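Local coordinates for methyl-CpG-binding domain protein 1 (Homo sapiens, PDB 5W9Q) that represses transcription at CpG islands, and through its third CXXC-type zinc finger binds DNA containing unmethylated CpG dinucleotides, at residues G23-C28 and Q42-R47. Numbering follows the deposited sequence.
Sequences GRCDFC and QKCRWR. With ZN (zinc ion), chain G; nucleotides of chain C.
The start of a helix in 23-28 faces 42-47, a loop that ends in a 3-10 turn at 45-47, with their closest CA atoms, those of Cys28 and Cys44, 5.3 Å apart. This is one of the two four-cysteine zinc sites of the CXXC finger: Cys25, Cys28 and Cys44 each bring SG to 2.3 Å from ZN, and Cys22 completes the set. SG of Cys25, at the helix N-cap, also accepts from Cys28 N and, across the contact, from Arg45 N, so amide donors would probably temper the charge of its thiolate. Away from the metal, the Phe27 ring is sandwiched. Arg45, its chain bent at chi2 (-74°), lays its guanidinium flat on one ring face, a cation-pi stack with planes 15° apart, while Gln42 CB sits over the centre of the other. An alanine in place of Arg45 would remove that stack and the salt bridge to Asp26, and would probably loosen the hold on the helix start. Beyond Phe27, Gln42 reaches the DNA, where NE2 donates to O6 of DG7 of chain C. Asp26 is gripped side-on, nearly coplanar with the guanidinium: Arg45 NE meets OD1, and NH2 donates almost straight (177°) to the syn lone pair of Asp26 OD2 at 2.8 Å.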
loop_
_atom_site.group_PDB
_atom_site.type_symbol
_atom_site.label_atom_id
_atom_site.label_comp_id
_atom_site.label_asym_id
_atom_site.label_seq_id
_atom_site.Cartn_x
_atom_site.Cartn_y
_atom_site.Cartn_z
ATOM N N GLY A 23 6.374 2.808 -6.269
ATOM C CA GLY A 23 7.793 2.409 -6.499
ATOM C C GLY A 23 8.832 3.258 -5.768
ATOM O O GLY A 23 9.986 3.105 -6.026
ATOM N N ARG A 24 8.388 4.134 -4.855
ATOM C CA ARG A 24 9.255 5.041 -4.041
ATOM C C ARG A 24 9.017 5.045 -2.499
ATOM O O ARG A 24 9.927 5.360 -1.755
ATOM C CB ARG A 24 9.115 6.479 -4.540
ATOM C CG ARG A 24 9.608 6.713 -5.963
ATOM C CD ARG A 24 11.129 6.764 -6.029
ATOM N NE ARG A 24 11.629 6.814 -7.406
ATOM C CZ ARG A 24 12.898 6.584 -7.769
ATOM N NH1 ARG A 24 13.239 6.660 -9.052
ATOM N NH2 ARG A 24 13.835 6.270 -6.860
ATOM N N CYS A 25 7.817 4.671 -2.034
ATOM C CA CYS A 25 7.477 4.647 -0.647
ATOM C C CYS A 25 8.244 3.457 0.100
ATOM O O CYS A 25 8.872 2.526 -0.520
ATOM C CB CYS A 25 5.931 4.515 -0.509
ATOM S SG CYS A 25 5.274 2.815 -0.879
ATOM N N ASP A 26 8.204 3.475 1.413
ATOM C CA ASP A 26 8.951 2.433 2.188
ATOM C C ASP A 26 8.443 0.958 1.824
ATOM O O ASP A 26 9.234 0.075 1.603
ATOM C CB ASP A 26 8.926 2.737 3.679
ATOM C CG ASP A 26 7.538 2.822 4.258
ATOM O OD1 ASP A 26 6.495 2.902 3.567
ATOM O OD2 ASP A 26 7.457 2.827 5.452
ATOM N N PHE A 27 7.129 0.787 1.707
ATOM C CA PHE A 27 6.542 -0.501 1.382
ATOM C C PHE A 27 6.876 -1.000 -0.040
ATOM O O PHE A 27 7.133 -2.220 -0.265
ATOM C CB PHE A 27 5.007 -0.468 1.637
ATOM C CG PHE A 27 4.592 -0.219 3.115
ATOM C CD1 PHE A 27 5.396 -0.577 4.171
ATOM C CD2 PHE A 27 3.360 0.379 3.412
ATOM C CE1 PHE A 27 4.993 -0.378 5.475
ATOM C CE2 PHE A 27 2.936 0.576 4.721
ATOM C CZ PHE A 27 3.760 0.213 5.755
ATOM N N CYS A 28 6.919 -0.071 -1.020
ATOM C CA CYS A 28 7.286 -0.423 -2.393
ATOM C C CYS A 28 8.735 -0.827 -2.453
ATOM O O CYS A 28 9.051 -1.945 -2.929
ATOM C CB CYS A 28 7.003 0.725 -3.416
ATOM S SG CYS A 28 5.288 0.786 -3.903
ATOM N N GLN A 42 3.879 -5.098 2.888
ATOM C CA GLN A 42 2.661 -4.320 2.850
ATOM C C GLN A 42 2.514 -3.726 1.458
ATOM O O GLN A 42 3.501 -3.562 0.674
ATOM C CB GLN A 42 2.731 -3.209 3.883
ATOM C CG GLN A 42 2.993 -3.667 5.343
ATOM C CD GLN A 42 1.981 -4.645 5.914
ATOM O OE1 GLN A 42 0.865 -4.770 5.427
ATOM N NE2 GLN A 42 2.409 -5.385 7.005
ATOM N N LYS A 43 1.289 -3.387 1.115
ATOM C CA LYS A 43 1.085 -2.728 -0.154
ATOM C C LYS A 43 1.534 -1.286 -0.130
ATOM O O LYS A 43 1.689 -0.703 0.921
ATOM C CB LYS A 43 -0.318 -2.897 -0.689
ATOM C CG LYS A 43 -1.439 -2.420 0.116
ATOM C CD LYS A 43 -2.688 -2.336 -0.822
ATOM C CE LYS A 43 -3.945 -2.499 -0.054
ATOM N NZ LYS A 43 -5.094 -2.297 -0.963
ATOM N N CYS A 44 1.753 -0.745 -1.351
ATOM C CA CYS A 44 2.211 0.643 -1.549
ATOM C C CYS A 44 1.498 1.547 -0.559
ATOM O O CYS A 44 0.234 1.470 -0.440
ATOM C CB CYS A 44 1.790 1.078 -2.965
ATOM S SG CYS A 44 2.332 2.715 -3.311
ATOM N N ARG A 45 2.230 2.399 0.112
ATOM C CA ARG A 45 1.603 3.411 1.020
ATOM C C ARG A 45 0.417 4.173 0.355
ATOM O O ARG A 45 -0.631 4.454 1.009
ATOM C CB ARG A 45 2.603 4.462 1.398
ATOM C CG ARG A 45 3.621 4.051 2.403
ATOM C CD ARG A 45 3.033 3.964 3.802
ATOM N NE ARG A 45 4.090 3.609 4.753
ATOM C CZ ARG A 45 3.947 3.492 6.063
ATOM N NH1 ARG A 45 2.758 3.655 6.663
ATOM N NH2 ARG A 45 5.021 3.183 6.788
ATOM N N TRP A 46 0.616 4.501 -0.916
ATOM C CA TRP A 46 -0.380 5.323 -1.725
ATOM C C TRP A 46 -1.567 4.481 -2.280
ATOM O O TRP A 46 -2.491 5.048 -2.872
ATOM C CB TRP A 46 0.359 6.047 -2.850
ATOM C CG TRP A 46 1.344 6.921 -2.269
ATOM C CD1 TRP A 46 2.702 6.779 -2.278
ATOM C CD2 TRP A 46 1.060 8.070 -1.481
ATOM N NE1 TRP A 46 3.275 7.741 -1.526
ATOM C CE2 TRP A 46 2.298 8.563 -1.016
ATOM C CE3 TRP A 46 -0.129 8.727 -1.110
ATOM C CZ2 TRP A 46 2.399 9.751 -0.230
ATOM C CZ3 TRP A 46 -0.038 9.935 -0.314
ATOM C CH2 TRP A 46 1.216 10.401 0.117
ATOM N N ARG A 47 -1.545 3.140 -2.051
ATOM C CA ARG A 47 -2.644 2.248 -2.333
ATOM C C ARG A 47 -3.334 1.710 -1.086
ATOM O O ARG A 47 -4.200 0.853 -1.178
ATOM C CB ARG A 47 -2.163 1.122 -3.250
ATOM C CG ARG A 47 -1.413 1.620 -4.502
ATOM C CD ARG A 47 -0.889 0.477 -5.365
ATOM N NE ARG A 47 -1.909 -0.003 -6.257
ATOM C CZ ARG A 47 -1.774 -0.979 -7.167
ATOM N NH1 ARG A 47 -2.804 -1.273 -7.994
ATOM N NH2 ARG A 47 -0.633 -1.620 -7.322
HETATM ZN ZN ZN G . 4.596 2.850 -3.052
ATOM P P DA C 5 -0.185 -6.219 -2.992
ATOM O OP1 DA C 5 -1.384 -5.615 -3.567
ATOM O OP2 DA C 5 1.111 -5.468 -3.055
ATOM O "O5'" DA C 5 -0.575 -6.608 -1.490
ATOM C "C5'" DA C 5 -1.818 -7.288 -1.228
ATOM C "C4'" DA C 5 -1.838 -7.784 0.199
ATOM O "O4'" DA C 5 -0.834 -8.838 0.364
ATOM C "C3'" DA C 5 -1.480 -6.703 1.230
ATOM O "O3'" DA C 5 -2.224 -6.765 2.455
ATOM C "C2'" DA C 5 -0.053 -7.038 1.598
ATOM C "C1'" DA C 5 -0.169 -8.561 1.575
ATOM N N9 DA C 5 1.064 -9.327 1.623
ATOM C C8 DA C 5 2.321 -9.029 1.167
ATOM N N7 DA C 5 3.214 -9.963 1.428
ATOM C C5 DA C 5 2.488 -10.935 2.104
ATOM C C6 DA C 5 2.853 -12.189 2.650
ATOM N N6 DA C 5 4.092 -12.677 2.613
ATOM N N1 DA C 5 1.896 -12.898 3.293
ATOM C C2 DA C 5 0.660 -12.384 3.367
ATOM N N3 DA C 5 0.191 -11.233 2.868
ATOM C C4 DA C 5 1.166 -10.558 2.233
ATOM P P DG C 7 -7.047 -9.432 7.245
ATOM O OP1 DG C 7 -8.224 -10.315 7.181
ATOM O OP2 DG C 7 -7.220 -7.954 7.447
ATOM O "O5'" DG C 7 -6.099 -9.901 8.404
ATOM C "C5'" DG C 7 -5.893 -11.294 8.537
ATOM C "C4'" DG C 7 -5.047 -11.544 9.747
ATOM O "O4'" DG C 7 -3.688 -11.148 9.461
ATOM C "C3'" DG C 7 -5.471 -10.765 10.990
ATOM O "O3'" DG C 7 -5.228 -11.715 12.010
ATOM C "C2'" DG C 7 -4.459 -9.632 11.064
ATOM C "C1'" DG C 7 -3.219 -10.303 10.501
ATOM N N9 DG C 7 -2.216 -9.442 9.915
ATOM C C8 DG C 7 -2.431 -8.295 9.187
ATOM N N7 DG C 7 -1.333 -7.782 8.706
ATOM C C5 DG C 7 -0.334 -8.665 9.113
ATOM C C6 DG C 7 1.068 -8.610 8.928
ATOM O O6 DG C 7 1.734 -7.770 8.312
ATOM N N1 DG C 7 1.708 -9.704 9.517
ATOM C C2 DG C 7 1.078 -10.691 10.234
ATOM N N2 DG C 7 1.871 -11.664 10.731
ATOM N N3 DG C 7 -0.225 -10.737 10.431
ATOM C C4 DG C 7 -0.866 -9.698 9.852
#